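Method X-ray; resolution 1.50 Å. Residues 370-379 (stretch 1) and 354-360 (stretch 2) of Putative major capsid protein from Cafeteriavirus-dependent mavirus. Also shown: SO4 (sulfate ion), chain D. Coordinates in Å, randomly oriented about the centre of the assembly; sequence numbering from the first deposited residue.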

# COMPACT_ATOMS: atom_id res chain seq x y z
N PHE C 370 -22.12 19.47 16.96
CA PHE C 370 -20.66 19.21 17.00
C PHE C 370 -19.88 20.10 17.97
O PHE C 370 -18.67 20.01 18.02
CB PHE C 370 -19.97 19.27 15.61
CG PHE C 370 -20.49 18.29 14.58
CD1 PHE C 370 -21.09 17.07 14.92
CD2 PHE C 370 -20.30 18.59 13.24
CE1 PHE C 370 -21.52 16.19 13.92
CE2 PHE C 370 -20.74 17.72 12.26
CZ PHE C 370 -21.32 16.52 12.60
N ARG C 371 -20.57 20.92 18.77
CA ARG C 371 -19.85 21.77 19.75
C ARG C 371 -19.01 21.00 20.76
O ARG C 371 -18.05 21.57 21.28
CB ARG C 371 -20.81 22.71 20.49
CG ARG C 371 -21.81 22.03 21.40
CD ARG C 371 -22.88 23.02 21.86
NE ARG C 371 -22.32 24.00 22.79
CZ ARG C 371 -22.19 23.84 24.12
NH1 ARG C 371 -22.59 22.72 24.73
NH2 ARG C 371 -21.66 24.81 24.85
N GLU C 372 -19.32 19.73 21.01
CA GLU C 372 -18.55 18.92 21.95
C GLU C 372 -17.37 18.20 21.31
O GLU C 372 -16.68 17.43 21.98
CB GLU C 372 -19.45 17.92 22.68
CG GLU C 372 -20.63 18.56 23.44
CD GLU C 372 -20.23 19.55 24.54
OE1 GLU C 372 -19.09 19.49 25.07
OE2 GLU C 372 -21.08 20.42 24.88
N LEU C 373 -17.13 18.41 20.00
CA LEU C 373 -15.97 17.80 19.33
C LEU C 373 -14.73 18.64 19.41
O LEU C 373 -14.79 19.86 19.25
CB LEU C 373 -16.27 17.56 17.85
CG LEU C 373 -17.43 16.61 17.55
CD1 LEU C 373 -17.49 16.37 16.05
CD2 LEU C 373 -17.38 15.29 18.33
N GLU C 374 -13.60 18.00 19.64
CA GLU C 374 -12.31 18.66 19.60
C GLU C 374 -11.59 18.22 18.30
O GLU C 374 -12.15 17.46 17.50
CB GLU C 374 -11.49 18.43 20.88
CG GLU C 374 -11.72 17.15 21.69
CD GLU C 374 -11.24 15.88 21.01
OE1 GLU C 374 -10.88 15.90 19.82
OE2 GLU C 374 -11.23 14.81 21.68
N GLN C 375 -10.39 18.70 18.11
CA GLN C 375 -9.73 18.59 16.80
C GLN C 375 -9.52 17.14 16.37
O GLN C 375 -9.74 16.80 15.18
CB GLN C 375 -8.42 19.38 16.78
CG GLN C 375 -7.86 19.55 15.39
CD GLN C 375 -6.69 20.50 15.36
OE1 GLN C 375 -5.74 20.38 16.13
NE2 GLN C 375 -6.74 21.43 14.43
N GLN C 376 -9.12 16.27 17.28
CA GLN C 376 -8.92 14.85 16.95
C GLN C 376 -10.24 14.21 16.50
O GLN C 376 -10.25 13.45 15.54
CB GLN C 376 -8.35 14.09 18.14
CG GLN C 376 -7.96 12.66 17.79
CD GLN C 376 -6.78 12.56 16.81
OE1 GLN C 376 -6.80 11.78 15.84
NE2 GLN C 376 -5.77 13.35 17.04
N GLN C 377 -11.34 14.55 17.16
CA GLN C 377 -12.63 14.02 16.75
C GLN C 377 -13.05 14.58 15.41
O GLN C 377 -13.69 13.89 14.62
CB GLN C 377 -13.68 14.30 17.81
CG GLN C 377 -13.45 13.54 19.10
CD GLN C 377 -14.27 14.09 20.26
OE1 GLN C 377 -14.17 15.27 20.59
NE2 GLN C 377 -15.12 13.24 20.87
N LEU C 378 -12.76 15.86 15.16
CA LEU C 378 -13.04 16.45 13.83
C LEU C 378 -12.26 15.72 12.72
O LEU C 378 -12.77 15.50 11.62
CB LEU C 378 -12.76 17.94 13.83
CG LEU C 378 -13.71 18.77 14.71
CD1 LEU C 378 -13.19 20.20 14.74
CD2 LEU C 378 -15.15 18.70 14.27
N TYR C 379 -11.02 15.36 13.02
CA TYR C 379 -10.22 14.55 12.10
C TYR C 379 -10.86 13.20 11.86
O TYR C 379 -10.93 12.73 10.71
CB TYR C 379 -8.80 14.40 12.67
CG TYR C 379 -7.89 13.48 11.88
CD1 TYR C 379 -7.43 13.85 10.63
CD2 TYR C 379 -7.48 12.25 12.39
CE1 TYR C 379 -6.57 13.03 9.93
CE2 TYR C 379 -6.62 11.44 11.69
CZ TYR C 379 -6.19 11.82 10.45
OH TYR C 379 -5.31 11.02 9.72
S SO4 D . -22.86 17.89 20.18
O1 SO4 D . -23.28 19.17 20.83
O2 SO4 D . -21.40 17.96 20.03
O3 SO4 D . -23.55 17.80 18.85
O4 SO4 D . -23.24 16.77 21.06
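Stretch 2 (354-360) AGIIGLE

When a strand crosses the start of a helix, the polar groups that cannot pair directly are often satisfied through water, and residues 354-360 illustrate the point. The chain through Ile356 to Glu360 runs as an extended strand, apart from phi/psi of -111/-11 at Ile357, and it crosses the helix beginning at Gln375 at 84°, with the axes 7.7 Å apart at closest approach. The closest CA atoms in the register are those of Ile357 and Gln375, 4.7 Å apart. One direct hydrogen bond joins the stretches, from Gln375 NE2 to Ile356 O (2.9 Å). Water does the rest. Ile357 O accepts from water 1 (2.9 Å), which in turn accepts from Gln375 N, and from water 2 (2.7 Å), which also donates to Leu373 O. Leu359 N donates to water 3 at 2.9 Å. The carbonyls Leu359 O and Phe370 O, 3.2 Å apart, are both acceptors and cannot bond to each other; Phe370 O instead takes the turn bond from Leu373 N (3.0 Å). Apolar packing completes the contact: Leu359 points toward stretch 1, its CB 3.9 Å from Leu378 CD2 and its CD2 4.2 Å from Phe370 CD2. At the last residue of the stretch, Glu360 OE1 approaches Arg371 NE only to 4.5 Å, beyond a salt bridge.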

# COMPACT_ATOMS: atom_id res chain seq x y z
N ALA C 354 -6.16 27.07 7.34
CA ALA C 354 -6.12 27.16 8.79
C ALA C 354 -6.32 25.79 9.43
O ALA C 354 -6.89 24.88 8.81
CB ALA C 354 -7.18 28.14 9.30
N GLY C 355 -5.88 25.66 10.69
CA GLY C 355 -6.14 24.44 11.48
C GLY C 355 -7.47 24.62 12.19
O GLY C 355 -7.58 25.49 13.07
N ILE C 356 -8.48 23.84 11.83
CA ILE C 356 -9.80 23.98 12.45
C ILE C 356 -9.79 23.16 13.75
O ILE C 356 -9.55 21.96 13.73
CB ILE C 356 -10.94 23.54 11.52
CG1 ILE C 356 -10.93 24.41 10.25
CG2 ILE C 356 -12.29 23.60 12.25
CD1 ILE C 356 -11.90 23.98 9.19
N ILE C 357 -10.12 23.83 14.85
CA ILE C 357 -10.12 23.21 16.19
C ILE C 357 -11.53 23.07 16.76
O ILE C 357 -11.71 22.37 17.76
CB ILE C 357 -9.22 23.99 17.19
CG1 ILE C 357 -9.74 25.40 17.44
CG2 ILE C 357 -7.77 24.02 16.69
CD1 ILE C 357 -9.08 26.08 18.62
N GLY C 358 -12.52 23.70 16.12
CA GLY C 358 -13.91 23.58 16.54
C GLY C 358 -14.85 23.85 15.40
O GLY C 358 -14.53 24.60 14.49
N LEU C 359 -15.99 23.16 15.44
CA LEU C 359 -17.02 23.29 14.45
C LEU C 359 -18.37 23.26 15.13
O LEU C 359 -18.59 22.41 15.98
CB LEU C 359 -16.88 22.14 13.44
CG LEU C 359 -17.60 22.25 12.12
CD1 LEU C 359 -17.12 23.44 11.31
CD2 LEU C 359 -17.40 20.95 11.34
N GLU C 360 -19.26 24.19 14.78
CA GLU C 360 -20.65 24.14 15.23
C GLU C 360 -21.56 24.37 14.03
O GLU C 360 -21.37 25.32 13.28
CB GLU C 360 -20.91 25.18 16.33
CG GLU C 360 -20.06 24.93 17.58
CD GLU C 360 -20.42 25.79 18.78
OE1 GLU C 360 -19.59 25.82 19.73
OE2 GLU C 360 -21.51 26.40 18.80
O HOH W 1 -9.85 21.17 19.59
O HOH W 2 -13.33 22.38 19.98
O HOH W 3 -16.38 21.68 17.87